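PDB 1JDL: cytochrome c2 iso-2 from Rhodospirillum centenum, which carries electrons through its covalently bound heme, acting in purple photosynthetic bacteria as the donor to oxidized bacteriochlorophyll. Local coordinates for residues M16-D24 with L28-V36. Sequence-based numbering, arbitrary orientation.
Sequences MACHRVGPD and LVGPALTGV. With HEM (protoporphyrin IX containing Fe), chain B.
His19 and Pro31 join two irregular stretches of the long loop between helices 5-11 and 51-58, a hydrogen-bonded loop-to-loop contact on the proximal side of the heme. It illustrates how a second shell fixes a metal ligand: NE2 of His19 binds the heme iron at 2.1 Å, while ND1, across the same ring, donates to Pro31 O at 2.7 Å. That carbonyl lies nearly in the imidazole plane, so the bond fixes the ring's rotation and would be expected to make the ligand more electron-rich. Leu33 CD1 covers one imidazole face, a CH-pi contact 3.7 Å from the ring centroid, and Leu33 CB meets Val21 CG1. With only a methyl at Leu33, as in an alanine, the CD1 contact over the imidazole would be gone, and a gap beside the ring is likely to open. Backbone bonds flank the ligand: Gly30 N to Cys18 O, and Leu33 N to Arg20 O at a nearly straight 176°. Farther out, a chi1 of -58° sets Thr34 OG1 beside its own backbone N and brings the hydroxyl to Gly22 O, to which it donates at 2.9 Å. At the surface Leu28 CD1 sits over the centre of the Arg20 guanidinium, 3.4 Å from CZ, while Arg20 NH1, in the guanidinium plane, donates a hydrogen bond to Met16 O. With Met98 as the opposite axial ligand, this belongs to the proximal side of the heme site of class I cytochromes c, where the CXXCH histidine is held by a proline carbonyl.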
ATOM      1  N   MET A  16       7.512   3.591   9.169  1.00 21.57           N
ATOM      2  CA  MET A  16       8.250   4.852   9.130  1.00 24.55           C
ATOM      3  C   MET A  16       9.641   4.870   8.519  1.00 23.89           C
ATOM      4  O   MET A  16      10.121   5.931   8.114  1.00 23.61           O
ATOM      5  CB  MET A  16       8.319   5.462  10.529  1.00 28.77           C
ATOM      6  CG  MET A  16       6.967   5.863  11.083  1.00 35.91           C
ATOM      7  SD  MET A  16       7.137   6.928  12.519  1.00 44.20           S
ATOM      8  CE  MET A  16       7.999   5.830  13.645  1.00 43.68           C
ATOM      9  N   ALA A  17      10.297   3.720   8.450  1.00 23.10           N
ATOM     10  CA  ALA A  17      11.626   3.682   7.866  1.00 22.44           C
ATOM     11  C   ALA A  17      11.556   4.032   6.388  1.00 21.26           C
ATOM     12  O   ALA A  17      12.522   4.542   5.820  1.00 23.90           O
ATOM     13  CB  ALA A  17      12.239   2.296   8.042  1.00 25.30           C
ATOM     14  N   CYS A  18      10.403   3.781   5.771  1.00 18.19           N
ATOM     15  CA  CYS A  18      10.240   4.027   4.342  1.00 17.50           C
ATOM     16  C   CYS A  18       9.075   4.906   3.922  1.00 16.13           C
ATOM     17  O   CYS A  18       9.020   5.346   2.774  1.00 18.46           O
ATOM     18  CB  CYS A  18      10.101   2.695   3.618  1.00 16.84           C
ATOM     19  SG  CYS A  18      11.365   1.524   4.081  1.00 18.48           S
ATOM     20  N   HIS A  19       8.141   5.147   4.832  1.00 16.97           N
ATOM     21  CA  HIS A  19       6.966   5.952   4.513  1.00 16.36           C
ATOM     22  C   HIS A  19       6.737   7.087   5.489  1.00 18.33           C
ATOM     23  O   HIS A  19       7.126   7.013   6.652  1.00 19.97           O
ATOM     24  CB  HIS A  19       5.710   5.091   4.541  1.00 15.87           C
ATOM     25  CG  HIS A  19       5.641   4.067   3.457  1.00 15.84           C
ATOM     26  ND1 HIS A  19       5.381   4.390   2.142  1.00 14.13           N
ATOM     27  CD2 HIS A  19       5.726   2.717   3.504  1.00 15.07           C
ATOM     28  CE1 HIS A  19       5.301   3.282   1.429  1.00 15.51           C
ATOM     29  NE2 HIS A  19       5.505   2.253   2.232  1.00 13.88           N
ATOM     30  N   ARG A  20       6.074   8.125   4.995  1.00 18.99           N
ATOM     31  CA  ARG A  20       5.722   9.287   5.796  1.00 20.82           C
ATOM     32  C   ARG A  20       4.249   9.596   5.565  1.00 20.39           C
ATOM     33  O   ARG A  20       3.705   9.313   4.496  1.00 19.23           O
ATOM     34  CB  ARG A  20       6.571  10.495   5.386  1.00 22.98           C
ATOM     35  CG  ARG A  20       8.023  10.399   5.807  1.00 26.43           C
ATOM     36  CD  ARG A  20       8.207  10.817   7.256  1.00 31.85           C
ATOM     37  NE  ARG A  20       9.579  10.615   7.710  1.00 35.75           N
ATOM     38  CZ  ARG A  20      10.114   9.421   7.943  1.00 36.64           C
ATOM     39  NH1 ARG A  20       9.387   8.327   7.766  1.00 37.66           N
ATOM     40  NH2 ARG A  20      11.373   9.319   8.348  1.00 37.14           N
ATOM     41  N   VAL A  21       3.603  10.153   6.584  1.00 21.08           N
ATOM     42  CA  VAL A  21       2.203  10.545   6.501  1.00 21.95           C
ATOM     43  C   VAL A  21       2.119  11.914   7.166  1.00 22.82           C
ATOM     44  O   VAL A  21       3.020  12.295   7.907  1.00 22.09           O
ATOM     45  CB  VAL A  21       1.271   9.558   7.245  1.00 22.29           C
ATOM     46  CG1 VAL A  21       1.257   8.217   6.526  1.00 25.34           C
ATOM     47  CG2 VAL A  21       1.727   9.387   8.689  1.00 22.95           C
ATOM     48  N   GLY A  22       1.049  12.651   6.893  1.00 25.74           N
ATOM     49  CA  GLY A  22       0.894  13.969   7.485  1.00 25.85           C
ATOM     50  C   GLY A  22       1.043  15.080   6.466  1.00 27.55           C
ATOM     51  O   GLY A  22       1.234  14.809   5.279  1.00 26.39           O
ATOM     52  N   PRO A  23       0.964  16.353   6.894  1.00 29.69           N
ATOM     53  CA  PRO A  23       1.095  17.490   5.978  1.00 31.68           C
ATOM     54  C   PRO A  23       2.456  17.570   5.294  1.00 33.12           C
ATOM     55  O   PRO A  23       3.497  17.414   5.931  1.00 33.68           O
ATOM     56  CB  PRO A  23       0.813  18.694   6.881  1.00 31.16           C
ATOM     57  CG  PRO A  23       1.296  18.234   8.216  1.00 32.12           C
ATOM     58  CD  PRO A  23       0.769  16.815   8.280  1.00 30.59           C
ATOM     59  N   ASP A  24       2.435  17.817   3.989  1.00 35.80           N
ATOM     60  CA  ASP A  24       3.659  17.908   3.200  1.00 38.99           C
ATOM     61  C   ASP A  24       4.574  16.703   3.419  1.00 38.77           C
ATOM     62  O   ASP A  24       5.797  16.845   3.504  1.00 39.76           O
ATOM     63  CB  ASP A  24       4.414  19.200   3.532  1.00 42.03           C
ATOM     64  CG  ASP A  24       3.619  20.446   3.186  1.00 45.26           C
ATOM     65  OD1 ASP A  24       3.213  20.590   2.013  1.00 46.99           O
ATOM     66  OD2 ASP A  24       3.402  21.283   4.089  1.00 47.63           O
ATOM     67  N   LEU A  28      10.120   8.836   0.334  1.00 19.97           N
ATOM     68  CA  LEU A  28      11.400   8.387   0.863  1.00 21.22           C
ATOM     69  C   LEU A  28      11.674   7.141   0.033  1.00 19.89           C
ATOM     70  O   LEU A  28      11.526   7.173  -1.189  1.00 19.53           O
ATOM     71  CB  LEU A  28      11.287   8.030   2.349  1.00 23.16           C
ATOM     72  CG  LEU A  28      11.047   9.187   3.323  1.00 26.54           C
ATOM     73  CD1 LEU A  28      10.975   8.644   4.742  1.00 29.49           C
ATOM     74  CD2 LEU A  28      12.173  10.205   3.205  1.00 27.86           C
ATOM     75  N   VAL A  29      12.059   6.045   0.672  1.00 19.30           N
ATOM     76  CA  VAL A  29      12.286   4.818  -0.075  1.00 19.20           C
ATOM     77  C   VAL A  29      10.937   4.394  -0.652  1.00 18.72           C
ATOM     78  O   VAL A  29      10.861   3.817  -1.737  1.00 17.93           O
ATOM     79  CB  VAL A  29      12.845   3.704   0.838  1.00 20.17           C
ATOM     80  CG1 VAL A  29      12.810   2.368   0.118  1.00 23.20           C
ATOM     81  CG2 VAL A  29      14.278   4.047   1.243  1.00 23.49           C
ATOM     82  N   GLY A  30       9.877   4.697   0.094  1.00 18.51           N
ATOM     83  CA  GLY A  30       8.525   4.385  -0.337  1.00 17.63           C
ATOM     84  C   GLY A  30       7.725   5.666  -0.528  1.00 16.75           C
ATOM     85  O   GLY A  30       8.122   6.718  -0.032  1.00 15.78           O
ATOM     86  N   PRO A  31       6.587   5.616  -1.235  1.00 16.66           N
ATOM     87  CA  PRO A  31       5.776   6.816  -1.457  1.00 16.71           C
ATOM     88  C   PRO A  31       5.049   7.334  -0.223  1.00 17.35           C
ATOM     89  O   PRO A  31       4.745   6.576   0.704  1.00 17.94           O
ATOM     90  CB  PRO A  31       4.809   6.379  -2.556  1.00 18.24           C
ATOM     91  CG  PRO A  31       4.623   4.916  -2.274  1.00 15.32           C
ATOM     92  CD  PRO A  31       6.028   4.457  -1.955  1.00 15.65           C
ATOM     93  N   ALA A  32       4.770   8.634  -0.211  1.00 18.21           N
ATOM     94  CA  ALA A  32       4.052   9.235   0.906  1.00 17.88           C
ATOM     95  C   ALA A  32       2.701   8.536   0.980  1.00 17.52           C
ATOM     96  O   ALA A  32       2.126   8.181  -0.050  1.00 18.21           O
ATOM     97  CB  ALA A  32       3.863  10.738   0.668  1.00 20.46           C
ATOM     98  N   LEU A  33       2.190   8.330   2.188  1.00 16.68           N
ATOM     99  CA  LEU A  33       0.917   7.640   2.329  1.00 18.02           C
ATOM    100  C   LEU A  33      -0.251   8.530   2.718  1.00 17.81           C
ATOM    101  O   LEU A  33      -1.341   8.044   3.025  1.00 17.50           O
ATOM    102  CB  LEU A  33       1.061   6.471   3.310  1.00 16.29           C
ATOM    103  CG  LEU A  33       2.005   5.370   2.809  1.00 18.21           C
ATOM    104  CD1 LEU A  33       2.142   4.293   3.879  1.00 18.52           C
ATOM    105  CD2 LEU A  33       1.463   4.772   1.517  1.00 19.43           C
ATOM    106  N   THR A  34      -0.032   9.840   2.707  1.00 19.34           N
ATOM    107  CA  THR A  34      -1.121  10.754   3.013  1.00 18.73           C
ATOM    108  C   THR A  34      -2.095  10.667   1.836  1.00 18.41           C
ATOM    109  O   THR A  34      -1.686  10.770   0.677  1.00 18.11           O
ATOM    110  CB  THR A  34      -0.616  12.198   3.148  1.00 20.07           C
ATOM    111  OG1 THR A  34       0.387  12.256   4.166  1.00 21.43           O
ATOM    112  CG2 THR A  34      -1.759  13.127   3.532  1.00 21.19           C
ATOM    113  N   GLY A  35      -3.372  10.445   2.135  1.00 17.70           N
ATOM    114  CA  GLY A  35      -4.380  10.353   1.091  1.00 19.76           C
ATOM    115  C   GLY A  35      -4.323   9.083   0.256  1.00 20.43           C
ATOM    116  O   GLY A  35      -4.840   9.044  -0.865  1.00 20.81           O
ATOM    117  N   VAL A  36      -3.709   8.037   0.798  1.00 19.26           N
ATOM    118  CA  VAL A  36      -3.594   6.779   0.064  1.00 20.10           C
ATOM    119  C   VAL A  36      -4.920   6.011  -0.017  1.00 21.98           C
ATOM    120  O   VAL A  36      -5.136   5.234  -0.943  1.00 19.92           O
ATOM    121  CB  VAL A  36      -2.493   5.875   0.687  1.00 19.95           C
ATOM    122  CG1 VAL A  36      -2.918   5.403   2.078  1.00 20.05           C
ATOM    123  CG2 VAL A  36      -2.203   4.692  -0.232  1.00 19.09           C
TER
HETATM  124  CHA HEM B 500       4.467   0.787  -1.377  1.00 13.26           C
HETATM  125  CHB HEM B 500       2.022   0.465   2.768  1.00 14.12           C
HETATM  126  CHC HEM B 500       6.137  -0.546   5.091  1.00 16.13           C
HETATM  127  CHD HEM B 500       8.600   0.315   1.072  1.00 14.64           C
HETATM  128  C1A HEM B 500       3.424   0.729  -0.451  1.00 14.19           C
HETATM  129  C2A HEM B 500       2.024   0.825  -0.792  1.00 12.43           C
HETATM  130  C3A HEM B 500       1.347   0.727   0.383  1.00 12.16           C
HETATM  131  C4A HEM B 500       2.331   0.586   1.430  1.00 14.75           C
HETATM  132  CMA HEM B 500      -0.162   0.706   0.576  1.00 14.35           C
HETATM  133  CAA HEM B 500       1.467   1.145  -2.186  1.00 13.84           C
HETATM  134  CBA HEM B 500       1.386   2.667  -2.300  1.00 13.78           C
HETATM  135  CGA HEM B 500       0.967   3.172  -3.684  1.00 15.40           C
HETATM  136  O1A HEM B 500       0.620   2.358  -4.562  1.00 15.99           O
HETATM  137  O2A HEM B 500       0.979   4.404  -3.887  1.00 16.85           O
HETATM  138  C1B HEM B 500       2.948   0.189   3.763  1.00 14.31           C
HETATM  139  C2B HEM B 500       2.623  -0.005   5.155  1.00 15.13           C
HETATM  140  C3B HEM B 500       3.755  -0.511   5.730  1.00 17.47           C
HETATM  141  C4B HEM B 500       4.796  -0.371   4.785  1.00 14.93           C
HETATM  142  CMB HEM B 500       1.284   0.331   5.797  1.00 15.67           C
HETATM  143  CAB HEM B 500       3.921  -1.316   6.876  1.00 22.68           C
HETATM  144  CBB HEM B 500       2.852  -1.885   7.793  1.00 19.03           C
HETATM  145  C1C HEM B 500       7.159  -0.448   4.193  1.00 15.27           C
HETATM  146  C2C HEM B 500       8.560  -0.637   4.508  1.00 16.79           C
HETATM  147  C3C HEM B 500       9.212  -0.557   3.336  1.00 17.82           C
HETATM  148  C4C HEM B 500       8.258  -0.072   2.358  1.00 16.12           C
HETATM  149  CMC HEM B 500       9.158  -0.857   5.899  1.00 17.67           C
HETATM  150  CAC HEM B 500      10.501  -1.017   2.988  1.00 24.84           C
HETATM  151  CBC HEM B 500      11.623  -1.556   3.869  1.00 23.76           C
HETATM  152  C1D HEM B 500       7.701   0.597   0.068  1.00 13.52           C
HETATM  153  C2D HEM B 500       8.078   0.831  -1.306  1.00 13.61           C
HETATM  154  C3D HEM B 500       6.918   0.888  -2.026  1.00 14.72           C
HETATM  155  C4D HEM B 500       5.831   0.708  -1.057  1.00 13.24           C
HETATM  156  CMD HEM B 500       9.499   0.923  -1.871  1.00 13.82           C
HETATM  157  CAD HEM B 500       6.797   0.997  -3.549  1.00 14.05           C
HETATM  158  CBD HEM B 500       6.722  -0.436  -4.088  1.00 16.17           C
HETATM  159  CGD HEM B 500       6.739  -0.523  -5.601  1.00 15.36           C
HETATM  160  O1D HEM B 500       6.723  -1.662  -6.117  1.00 15.41           O
HETATM  161  O2D HEM B 500       6.766   0.528  -6.279  1.00 16.86           O
HETATM  162  NA  HEM B 500       3.607   0.563   0.911  1.00 13.73           N
HETATM  163  NB  HEM B 500       4.291  -0.024   3.533  1.00 14.47           N
HETATM  164  NC  HEM B 500       6.977  -0.121   2.860  1.00 14.32           N
HETATM  165  ND  HEM B 500       6.327   0.529   0.228  1.00 13.70           N
HETATM  166 FE   HEM B 500       5.300   0.195   1.885  1.00 14.03          FE
HETATM  167  O   HOH W   1       7.200   8.563   2.239  1.00 19.20           O